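Local structure of choline kinase (Streptococcus pneumoniae, 4R78) at residues Q61-K69 / F99-Y110; I136-F147 / D189-L197. The protein probably catalyses the ATP-dependent phosphorylation of choline, as a choline kinase with a protein kinase-like fold, and is seen here with AMP bound. All blocks are in the same frame, centred on the assembly; numbering follows the deposited sequence.

Contact 1 of 2, residues Q61-K69 / F99-Y110; sequences QYIVKFFGK and FDIEAGIKVNEY. With AMP (adenosine monophosphate), chain C.
I63 on strand 61-66 packs against both the Y110 ring and the adenine of AMP. Its CB lies 3.8 Å from the carbonyl O of E109. CG1 is anti to the carbonyl carbon (chi1 -71°) and stands 3.6 Å from AMP C5. The branch CG2 turns to the imidazole part of the base, 3.7 Å from AMP N7. The tip, CD1, reaches the edge of the Y110 ring, 3.4 Å from Y110 CD1. The amide of Q61 lies alongside this ring, its plane turned by 50°.

The backbones pair antiparallel. I63 and N108 exchange two hydrogen bonds, and so do K65 and K106. V64, F66, I105 and V107 line the opposite face, where helix 20-30 packs. There I105 CG1 sits 3.8 Å from the F66 ring centroid. G104 O accepts from F67 N and lies over one face of the F67 ring, toward its rim.

K65 and K106 share the nucleotide face with I63, and K106 NZ has salt bridges to D214 and E216. E109 O is 2.7 Å from AMP N6, and I111 N, just beyond, is hydrogen-bonded to AMP. The chain at E109-I111 thus reads the base as the hinge of a kinase-like fold does.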
loop_
_atom_site.group_PDB
_atom_site.type_symbol
_atom_site.label_atom_id
_atom_site.label_comp_id
_atom_site.label_asym_id
_atom_site.label_seq_id
_atom_site.Cartn_x
_atom_site.Cartn_y
_atom_site.Cartn_z
ATOM N N GLN A 61 7.502 14.798 -18.186
ATOM C CA GLN A 61 6.884 14.887 -16.870
ATOM C C GLN A 61 7.080 13.556 -16.158
ATOM O O GLN A 61 7.021 12.500 -16.790
ATOM C CB GLN A 61 5.394 15.197 -16.989
ATOM C CG GLN A 61 5.088 16.537 -17.645
ATOM C CD GLN A 61 3.613 16.878 -17.602
ATOM O OE1 GLN A 61 3.094 17.311 -16.574
ATOM N NE2 GLN A 61 2.930 16.693 -18.725
ATOM N N TYR A 62 7.318 13.613 -14.849
ATOM C CA TYR A 62 7.495 12.409 -14.042
ATOM C C TYR A 62 6.634 12.454 -12.789
ATOM O O TYR A 62 6.497 13.502 -12.159
ATOM C CB TYR A 62 8.948 12.254 -13.602
ATOM C CG TYR A 62 9.967 12.090 -14.704
ATOM C CD1 TYR A 62 10.195 10.845 -15.291
ATOM C CD2 TYR A 62 10.723 13.175 -15.137
ATOM C CE1 TYR A 62 11.148 10.685 -16.293
ATOM C CE2 TYR A 62 11.678 13.031 -16.140
ATOM C CZ TYR A 62 11.884 11.784 -16.711
ATOM O OH TYR A 62 12.824 11.629 -17.705
ATOM N N ILE A 63 6.073 11.302 -12.435
ATOM C CA ILE A 63 5.398 11.112 -11.155
ATOM C C ILE A 63 6.434 10.619 -10.148
ATOM O O ILE A 63 7.152 9.655 -10.410
ATOM C CB ILE A 63 4.217 10.109 -11.290
ATOM C CG1 ILE A 63 3.055 10.739 -12.079
ATOM C CG2 ILE A 63 3.766 9.583 -9.922
ATOM C CD1 ILE A 63 2.357 11.916 -11.388
ATOM N N VAL A 64 6.514 11.297 -9.008
ATOM C CA VAL A 64 7.515 10.987 -7.993
ATOM C C VAL A 64 6.845 10.576 -6.684
ATOM O O VAL A 64 5.928 11.251 -6.204
ATOM C CB VAL A 64 8.477 12.182 -7.757
ATOM C CG1 VAL A 64 9.547 11.822 -6.739
ATOM C CG2 VAL A 64 9.128 12.620 -9.067
ATOM N N LYS A 65 7.284 9.452 -6.123
ATOM C CA LYS A 65 6.891 9.093 -4.769
ATOM C C LYS A 65 8.108 9.073 -3.853
ATOM O O LYS A 65 9.002 8.234 -3.996
ATOM C CB LYS A 65 6.148 7.757 -4.722
ATOM C CG LYS A 65 5.436 7.544 -3.396
ATOM C CD LYS A 65 4.584 6.286 -3.379
ATOM C CE LYS A 65 3.802 6.202 -2.071
ATOM N NZ LYS A 65 2.930 4.994 -2.002
ATOM N N PHE A 66 8.141 10.029 -2.932
ATOM C CA PHE A 66 9.183 10.120 -1.923
ATOM C C PHE A 66 8.657 9.364 -0.702
ATOM O O PHE A 66 7.908 9.920 0.107
ATOM C CB PHE A 66 9.427 11.595 -1.589
ATOM C CG PHE A 66 10.753 11.879 -0.923
ATOM C CD1 PHE A 66 11.207 11.113 0.152
ATOM C CD2 PHE A 66 11.529 12.954 -1.348
ATOM C CE1 PHE A 66 12.427 11.395 0.768
ATOM C CE2 PHE A 66 12.749 13.249 -0.737
ATOM C CZ PHE A 66 13.198 12.467 0.325
ATOM N N PHE A 67 9.037 8.095 -0.581
ATOM C CA PHE A 67 8.485 7.215 0.451
ATOM C C PHE A 67 9.479 6.931 1.580
ATOM O O PHE A 67 9.122 6.326 2.594
ATOM C CB PHE A 67 8.040 5.884 -0.172
ATOM C CG PHE A 67 9.170 5.096 -0.779
ATOM C CD1 PHE A 67 9.459 5.204 -2.136
ATOM C CD2 PHE A 67 9.962 4.264 0.013
ATOM C CE1 PHE A 67 10.518 4.491 -2.698
ATOM C CE2 PHE A 67 11.022 3.553 -0.540
ATOM C CZ PHE A 67 11.300 3.666 -1.896
ATOM N N GLY A 68 10.727 7.350 1.393
ATOM C CA GLY A 68 11.819 6.932 2.267
ATOM C C GLY A 68 11.948 7.584 3.628
ATOM O O GLY A 68 12.643 7.045 4.493
ATOM N N LYS A 69 11.292 8.728 3.835
ATOM C CA LYS A 69 11.497 9.501 5.068
ATOM C C LYS A 69 11.109 8.734 6.332
ATOM O O LYS A 69 9.925 8.477 6.584
ATOM C CB LYS A 69 10.773 10.852 5.010
ATOM C CG LYS A 69 11.045 11.744 6.216
ATOM C CD LYS A 69 10.276 13.049 6.123
ATOM C CE LYS A 69 10.345 13.822 7.424
ATOM N NZ LYS A 69 9.696 15.157 7.292
ATOM N N PHE A 99 14.626 4.276 -9.156
ATOM C CA PHE A 99 14.257 3.857 -7.811
ATOM C C PHE A 99 15.481 4.086 -6.935
ATOM O O PHE A 99 16.413 3.275 -6.916
ATOM C CB PHE A 99 13.790 2.396 -7.786
ATOM C CG PHE A 99 12.998 2.020 -6.553
ATOM C CD1 PHE A 99 11.613 2.155 -6.529
ATOM C CD2 PHE A 99 13.635 1.525 -5.420
ATOM C CE1 PHE A 99 10.872 1.802 -5.394
ATOM C CE2 PHE A 99 12.905 1.161 -4.282
ATOM C CZ PHE A 99 11.523 1.297 -4.272
ATOM N N ASP A 100 15.475 5.215 -6.233
ATOM C CA ASP A 100 16.634 5.672 -5.477
ATOM C C ASP A 100 16.698 5.021 -4.101
ATOM O O ASP A 100 15.844 5.254 -3.241
ATOM C CB ASP A 100 16.617 7.199 -5.350
ATOM C CG ASP A 100 17.851 7.742 -4.653
ATOM O OD1 ASP A 100 17.728 8.167 -3.487
ATOM O OD2 ASP A 100 18.937 7.755 -5.276
ATOM N N ILE A 101 17.725 4.198 -3.918
ATOM C CA ILE A 101 17.999 3.487 -2.673
ATOM C C ILE A 101 18.490 4.419 -1.563
ATOM O O ILE A 101 18.189 4.211 -0.383
ATOM C CB ILE A 101 19.055 2.360 -2.934
ATOM C CG1 ILE A 101 18.487 1.283 -3.870
ATOM C CG2 ILE A 101 19.573 1.761 -1.640
ATOM C CD1 ILE A 101 17.161 0.702 -3.414
ATOM N N GLU A 102 19.243 5.446 -1.946
ATOM C CA GLU A 102 19.849 6.357 -0.978
ATOM C C GLU A 102 18.816 7.074 -0.104
ATOM O O GLU A 102 18.966 7.137 1.120
ATOM C CB GLU A 102 20.768 7.361 -1.695
ATOM C CG GLU A 102 21.346 8.473 -0.810
ATOM C CD GLU A 102 22.365 8.000 0.227
ATOM O OE1 GLU A 102 22.668 6.787 0.328
ATOM O OE2 GLU A 102 22.880 8.873 0.953
ATOM N N ALA A 103 17.757 7.588 -0.729
ATOM C CA ALA A 103 16.754 8.378 -0.017
ATOM C C ALA A 103 15.364 7.736 -0.005
ATOM O O ALA A 103 14.516 8.105 0.807
ATOM C CB ALA A 103 16.681 9.779 -0.603
ATOM N N GLY A 104 15.131 6.788 -0.909
ATOM C CA GLY A 104 13.823 6.139 -1.001
ATOM C C GLY A 104 12.860 6.958 -1.837
ATOM O O GLY A 104 11.855 7.471 -1.331
ATOM N N ILE A 105 13.179 7.078 -3.121
ATOM C CA ILE A 105 12.426 7.916 -4.053
ATOM C C ILE A 105 12.194 7.161 -5.358
ATOM O O ILE A 105 13.139 6.671 -5.983
ATOM C CB ILE A 105 13.167 9.256 -4.361
ATOM C CG1 ILE A 105 13.453 10.050 -3.079
ATOM C CG2 ILE A 105 12.369 10.108 -5.348
ATOM C CD1 ILE A 105 14.446 11.187 -3.263
ATOM N N LYS A 106 10.928 7.077 -5.755
ATOM C CA LYS A 106 10.532 6.413 -6.988
ATOM C C LYS A 106 10.155 7.460 -8.021
ATOM O O LYS A 106 9.393 8.382 -7.730
ATOM C CB LYS A 106 9.348 5.479 -6.712
ATOM C CG LYS A 106 8.823 4.736 -7.940
ATOM C CD LYS A 106 7.720 3.742 -7.562
ATOM C CE LYS A 106 6.396 4.433 -7.251
ATOM N NZ LYS A 106 5.363 3.471 -6.754
ATOM N N VAL A 107 10.710 7.325 -9.223
ATOM C CA VAL A 107 10.386 8.229 -10.320
ATOM C C VAL A 107 9.793 7.414 -11.463
ATOM O O VAL A 107 10.466 6.560 -12.045
ATOM C CB VAL A 107 11.626 9.010 -10.816
ATOM C CG1 VAL A 107 11.230 10.011 -11.898
ATOM C CG2 VAL A 107 12.321 9.720 -9.660
ATOM N N ASN A 108 8.527 7.691 -11.770
ATOM C CA ASN A 108 7.753 6.918 -12.737
ATOM C C ASN A 108 7.232 7.780 -13.878
ATOM O O ASN A 108 7.256 9.011 -13.801
ATOM C CB ASN A 108 6.565 6.243 -12.032
ATOM C CG ASN A 108 6.951 4.966 -11.299
ATOM O OD1 ASN A 108 8.115 4.568 -11.268
ATOM N ND2 ASN A 108 5.963 4.317 -10.698
ATOM N N GLU A 109 6.751 7.124 -14.930
ATOM C CA GLU A 109 6.068 7.817 -16.016
ATOM C C GLU A 109 4.851 8.584 -15.500
ATOM O O GLU A 109 4.188 8.158 -14.546
ATOM C CB GLU A 109 5.651 6.830 -17.114
ATOM C CG GLU A 109 4.557 5.842 -16.701
ATOM C CD GLU A 109 4.046 4.995 -17.849
ATOM O OE1 GLU A 109 3.775 3.803 -17.615
ATOM O OE2 GLU A 109 3.917 5.515 -18.981
ATOM N N TYR A 110 4.584 9.726 -16.126
ATOM C CA TYR A 110 3.350 10.465 -15.895
ATOM C C TYR A 110 2.380 10.147 -17.024
ATOM O O TYR A 110 2.689 10.344 -18.202
ATOM C CB TYR A 110 3.618 11.975 -15.823
ATOM C CG TYR A 110 2.373 12.843 -15.705
ATOM C CD1 TYR A 110 1.538 12.758 -14.591
ATOM C CD2 TYR A 110 2.045 13.758 -16.701
ATOM C CE1 TYR A 110 0.402 13.556 -14.474
ATOM C CE2 TYR A 110 0.913 14.564 -16.594
ATOM C CZ TYR A 110 0.098 14.456 -15.479
ATOM O OH TYR A 110 -1.025 15.249 -15.368
HETATM P P AMP C . -1.463 7.313 -4.011
HETATM O O1P AMP C . -0.968 6.679 -2.734
HETATM O O2P AMP C . -2.317 8.541 -3.807
HETATM O O3P AMP C . -2.012 6.331 -5.018
HETATM O "O5'" AMP C . -0.136 7.881 -4.725
HETATM C "C5'" AMP C . -0.038 7.907 -6.148
HETATM C "C4'" AMP C . -1.095 8.843 -6.722
HETATM O "O4'" AMP C . -0.517 9.654 -7.751
HETATM C "C3'" AMP C . -2.239 8.068 -7.357
HETATM O "O3'" AMP C . -3.395 8.074 -6.514
HETATM C "C2'" AMP C . -2.510 8.766 -8.676
HETATM O "O2'" AMP C . -3.582 9.698 -8.538
HETATM C "C1'" AMP C . -1.246 9.549 -8.982
HETATM N N9 AMP C . -0.435 8.842 -10.010
HETATM C C8 AMP C . 0.407 7.816 -9.779
HETATM N N7 AMP C . 1.006 7.388 -10.918
HETATM C C5 AMP C . 0.549 8.161 -11.915
HETATM C C6 AMP C . 0.776 8.249 -13.375
HETATM N N6 AMP C . 1.635 7.398 -13.986
HETATM N N1 AMP C . 0.105 9.200 -14.065
HETATM C C2 AMP C . -0.752 10.047 -13.460
HETATM N N3 AMP C . -1.007 10.023 -12.135
HETATM C C4 AMP C . -0.400 9.120 -11.319
HETATM O O HOH W 1 6.374 10.450 -18.358
#

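Contact 2 of 2, residues I136-F147 / D189-L197; sequences IHTSAKELRGEF and DRKSCHIDL
R190 is met at two adjoining sides of its guanidinium edge by E146 and E142, and crosses both side chains at about a right angle. Its chain is extended from CG to NE. E146 meets the guanidinium side-on, with the two planes only 16° apart. R190 NE donates to E146 OE1 at 2.8 Å, and R190 NH2 to E146 OE2 at 2.8 Å. E142 comes end-on, and its OE1 alone accepts from both R190 NH1 and NH2, each at 2.9 Å. These hydrogen bonds belong to salt bridges, and the three residues form a salt-bridge network. Two carboxylates share one guanidinium, so its charge is probably more than balanced locally.

S192 points into the turn that follows helix 126-137. Its OG lies between the backbone N and the carbonyl carbon (chi1 53°) and donates to I136 O at 2.6 Å. S139 N reaches the same oxygen from the other face of its plane. S139 OG lies 2.8 Å from S192 OG and also accepts from K141 N, forming an ST turn. A water bridges K141 O and S192 N. L143 CG rests on S192 CB. The H137 ring turns its edge to S192 O, while its nitrogens bond to Y248 and D226. I195 CD1 lies over one face of the F147 ring.

Strand 191-193 leads into H194-I195-D196, the start of a sequence matching the HxDxxxxN catalytic-loop motif of the kinase-like fold. The contact probably backs that loop. Helix 223-233 packs on H137, K191 and C193, and helix 77-87 on I136, K141 and L143.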
loop_
_atom_site.group_PDB
_atom_site.type_symbol
_atom_site.label_atom_id
_atom_site.label_comp_id
_atom_site.label_asym_id
_atom_site.label_seq_id
_atom_site.Cartn_x
_atom_site.Cartn_y
_atom_site.Cartn_z
ATOM N N ILE A 136 -1.602 -11.332 -9.669
ATOM C CA ILE A 136 -0.530 -11.193 -8.689
ATOM C C ILE A 136 -0.432 -12.420 -7.782
ATOM O O ILE A 136 0.655 -12.944 -7.570
ATOM C CB ILE A 136 -0.570 -9.849 -7.891
ATOM C CG1 ILE A 136 0.553 -9.791 -6.845
ATOM C CG2 ILE A 136 -1.909 -9.623 -7.234
ATOM C CD1 ILE A 136 1.962 -9.835 -7.421
ATOM N N HIS A 137 -1.569 -12.905 -7.288
ATOM C CA HIS A 137 -1.537 -14.008 -6.331
ATOM C C HIS A 137 -1.125 -15.354 -6.916
ATOM O O HIS A 137 -0.638 -16.214 -6.182
ATOM C CB HIS A 137 -2.854 -14.116 -5.560
ATOM C CG HIS A 137 -3.171 -12.892 -4.760
ATOM N ND1 HIS A 137 -4.452 -12.561 -4.380
ATOM C CD2 HIS A 137 -2.372 -11.901 -4.297
ATOM C CE1 HIS A 137 -4.428 -11.429 -3.698
ATOM N NE2 HIS A 137 -3.177 -11.009 -3.633
ATOM N N THR A 138 -1.295 -15.518 -8.227
ATOM C CA THR A 138 -0.898 -16.752 -8.913
ATOM C C THR A 138 0.367 -16.572 -9.761
ATOM O O THR A 138 0.680 -17.419 -10.602
ATOM C CB THR A 138 -2.024 -17.284 -9.826
ATOM O OG1 THR A 138 -2.243 -16.363 -10.902
ATOM C CG2 THR A 138 -3.323 -17.491 -9.046
ATOM N N SER A 139 1.089 -15.475 -9.543
ATOM C CA SER A 139 2.262 -15.143 -10.362
ATOM C C SER A 139 3.413 -16.136 -10.209
ATOM O O SER A 139 4.284 -16.207 -11.081
ATOM C CB SER A 139 2.767 -13.740 -10.025
ATOM O OG SER A 139 3.442 -13.735 -8.776
ATOM N N ALA A 140 3.399 -16.887 -9.107
ATOM C CA ALA A 140 4.487 -17.788 -8.698
ATOM C C ALA A 140 5.805 -17.056 -8.427
ATOM O O ALA A 140 6.846 -17.689 -8.236
ATOM C CB ALA A 140 4.687 -18.924 -9.717
ATOM N N LYS A 141 5.752 -15.724 -8.394
ATOM C CA LYS A 141 6.947 -14.922 -8.161
ATOM C C LYS A 141 7.307 -14.913 -6.687
ATOM O O LYS A 141 6.427 -14.819 -5.822
ATOM C CB LYS A 141 6.760 -13.496 -8.691
ATOM C CG LYS A 141 6.616 -13.440 -10.203
ATOM C CD LYS A 141 6.316 -12.046 -10.711
ATOM C CE LYS A 141 6.324 -12.019 -12.240
ATOM N NZ LYS A 141 7.679 -12.188 -12.850
ATOM N N GLU A 142 8.604 -15.031 -6.413
ATOM C CA GLU A 142 9.121 -15.023 -5.057
ATOM C C GLU A 142 9.673 -13.638 -4.735
ATOM O O GLU A 142 10.844 -13.336 -4.990
ATOM C CB GLU A 142 10.194 -16.103 -4.891
ATOM C CG GLU A 142 9.662 -17.535 -4.995
ATOM C CD GLU A 142 8.863 -17.969 -3.773
ATOM O OE1 GLU A 142 9.188 -17.523 -2.649
ATOM O OE2 GLU A 142 7.912 -18.766 -3.941
ATOM N N LEU A 143 8.805 -12.793 -4.189
ATOM C CA LEU A 143 9.188 -11.440 -3.809
ATOM C C LEU A 143 10.182 -11.474 -2.665
ATOM O O LEU A 143 10.206 -12.421 -1.871
ATOM C CB LEU A 143 7.964 -10.627 -3.368
ATOM C CG LEU A 143 6.781 -10.488 -4.333
ATOM C CD1 LEU A 143 5.736 -9.538 -3.761
ATOM C CD2 LEU A 143 7.230 -10.034 -5.716
ATOM N N ARG A 144 11.008 -10.438 -2.591
ATOM C CA ARG A 144 11.829 -10.219 -1.416
ATOM C C ARG A 144 10.991 -9.525 -0.354
ATOM O O ARG A 144 10.340 -8.510 -0.621
ATOM C CB ARG A 144 13.077 -9.412 -1.766
ATOM C CG ARG A 144 14.180 -10.276 -2.360
ATOM C CD ARG A 144 15.406 -9.466 -2.760
ATOM N NE ARG A 144 15.904 -8.636 -1.667
ATOM C CZ ARG A 144 17.057 -7.971 -1.690
ATOM N NH1 ARG A 144 17.856 -8.044 -2.750
ATOM N NH2 ARG A 144 17.413 -7.234 -0.645
ATOM N N GLY A 145 11.002 -10.098 0.843
ATOM C CA GLY A 145 10.182 -9.619 1.942
ATOM C C GLY A 145 9.200 -10.683 2.385
ATOM O O GLY A 145 8.502 -11.285 1.565
ATOM N N GLU A 146 9.160 -10.918 3.692
ATOM C CA GLU A 146 8.215 -11.852 4.288
ATOM C C GLU A 146 7.357 -11.076 5.272
ATOM O O GLU A 146 7.820 -10.728 6.366
ATOM C CB GLU A 146 8.954 -12.985 5.010
ATOM C CG GLU A 146 9.862 -13.822 4.115
ATOM C CD GLU A 146 9.086 -14.709 3.155
ATOM O OE1 GLU A 146 8.143 -15.397 3.603
ATOM O OE2 GLU A 146 9.421 -14.717 1.954
ATOM N N PHE A 147 6.114 -10.793 4.880
ATOM C CA PHE A 147 5.245 -9.964 5.706
ATOM C C PHE A 147 4.850 -10.670 6.996
ATOM O O PHE A 147 4.296 -11.772 6.986
ATOM C CB PHE A 147 4.010 -9.465 4.946
ATOM C CG PHE A 147 3.418 -8.214 5.534
ATOM C CD1 PHE A 147 3.918 -6.964 5.187
ATOM C CD2 PHE A 147 2.379 -8.282 6.456
ATOM C CE1 PHE A 147 3.384 -5.798 5.734
ATOM C CE2 PHE A 147 1.844 -7.125 7.010
ATOM C CZ PHE A 147 2.344 -5.879 6.649
ATOM N N ASP A 189 -0.874 -18.916 4.289
ATOM C CA ASP A 189 -0.324 -19.143 2.960
ATOM C C ASP A 189 0.714 -18.077 2.623
ATOM O O ASP A 189 0.789 -17.040 3.287
ATOM C CB ASP A 189 -1.451 -19.198 1.922
ATOM C CG ASP A 189 -2.436 -20.326 2.195
ATOM O OD1 ASP A 189 -2.000 -21.495 2.302
ATOM O OD2 ASP A 189 -3.646 -20.050 2.316
ATOM N N ARG A 190 1.524 -18.349 1.607
ATOM C CA ARG A 190 2.654 -17.498 1.273
ATOM C C ARG A 190 2.719 -17.262 -0.233
ATOM O O ARG A 190 3.175 -18.124 -0.997
ATOM C CB ARG A 190 3.946 -18.128 1.794
ATOM C CG ARG A 190 5.182 -17.301 1.555
ATOM C CD ARG A 190 6.420 -17.993 2.099
ATOM N NE ARG A 190 7.633 -17.314 1.655
ATOM C CZ ARG A 190 8.255 -17.554 0.503
ATOM N NH1 ARG A 190 7.796 -18.473 -0.341
ATOM N NH2 ARG A 190 9.347 -16.871 0.194
ATOM N N LYS A 191 2.246 -16.091 -0.650
ATOM C CA LYS A 191 2.181 -15.727 -2.065
ATOM C C LYS A 191 2.590 -14.270 -2.249
ATOM O O LYS A 191 2.544 -13.478 -1.304
ATOM C CB LYS A 191 0.762 -15.927 -2.615
ATOM C CG LYS A 191 0.182 -17.334 -2.446
ATOM C CD LYS A 191 0.730 -18.311 -3.466
ATOM C CE LYS A 191 0.066 -19.675 -3.318
ATOM N NZ LYS A 191 0.719 -20.700 -4.172
ATOM N N SER A 192 2.984 -13.920 -3.472
ATOM C CA SER A 192 3.267 -12.531 -3.816
ATOM C C SER A 192 2.015 -11.672 -3.635
ATOM O O SER A 192 0.975 -11.943 -4.242
ATOM C CB SER A 192 3.772 -12.451 -5.255
ATOM O OG SER A 192 2.881 -13.103 -6.141
ATOM N N CYS A 193 2.120 -10.654 -2.777
ATOM C CA CYS A 193 1.003 -9.743 -2.476
ATOM C C CYS A 193 1.396 -8.281 -2.661
ATOM O O CYS A 193 2.570 -7.926 -2.530
ATOM C CB CYS A 193 0.521 -9.924 -1.034
ATOM S SG CYS A 193 -0.274 -11.507 -0.653
ATOM N N HIS A 194 0.402 -7.441 -2.949
ATOM C CA HIS A 194 0.594 -5.995 -3.057
ATOM C C HIS A 194 0.712 -5.344 -1.682
ATOM O O HIS A 194 1.555 -4.466 -1.485
ATOM C CB HIS A 194 -0.552 -5.361 -3.846
ATOM C CG HIS A 194 -0.412 -3.884 -4.034
ATOM N ND1 HIS A 194 -0.680 -2.975 -3.032
ATOM C CD2 HIS A 194 -0.039 -3.155 -5.113
ATOM C CE1 HIS A 194 -0.466 -1.752 -3.482
ATOM N NE2 HIS A 194 -0.083 -1.833 -4.744
ATOM N N ILE A 195 -0.146 -5.781 -0.754
ATOM C CA ILE A 195 -0.170 -5.352 0.661
ATOM C C ILE A 195 -0.855 -4.017 1.001
ATOM O O ILE A 195 -1.077 -3.722 2.180
ATOM C CB ILE A 195 1.267 -5.311 1.306
ATOM C CG1 ILE A 195 1.969 -6.673 1.142
ATOM C CG2 ILE A 195 1.227 -4.857 2.779
ATOM C CD1 ILE A 195 1.361 -7.828 1.952
ATOM N N ASP A 196 -1.213 -3.227 -0.012
ATOM C CA ASP A 196 -1.733 -1.874 0.227
ATOM C C ASP A 196 -2.784 -1.493 -0.827
ATOM O O ASP A 196 -2.618 -0.514 -1.566
ATOM C CB ASP A 196 -0.637 -0.798 0.337
ATOM C CG ASP A 196 -1.173 0.547 0.803
ATOM O OD1 ASP A 196 -2.188 0.569 1.533
ATOM O OD2 ASP A 196 -0.579 1.584 0.440
ATOM N N LEU A 197 -3.884 -2.246 -0.865
ATOM C CA LEU A 197 -4.897 -2.088 -1.913
ATOM C C LEU A 197 -5.951 -1.000 -1.640
ATOM O O LEU A 197 -7.163 -1.251 -1.700
ATOM C CB LEU A 197 -5.544 -3.440 -2.257
ATOM C CG LEU A 197 -4.616 -4.474 -2.908
ATOM C CD1 LEU A 197 -5.365 -5.769 -3.135
ATOM C CD2 LEU A 197 -4.011 -3.972 -4.215
HETATM O O HOH W 2 4.096 -16.166 -5.207
#

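Overall arrangement
From the N terminus, the chain starts with helix 20-30, then forms strands 39-44, 52-57 and 61-66. It leaves through helix 77-87 and returns by strand 96-100 to strand 105-109, so contact 1 closes a loop of 29 residues within the five-stranded sheet. Strand 115-116 and helix 126-137 follow. Contact 2 then closes a second loop, of 41 mostly helical residues, when strand 191-193 meets the chain after helix 126-137. The two loops run in series and neither nest nor cross. The centres of contact 1 and contact 2 are about 22 Å apart. Contact 1 ties together the nucleotide-binding sheet, contact 2 the helical part. Helix 77-87 touches both, and AMP binds between these parts.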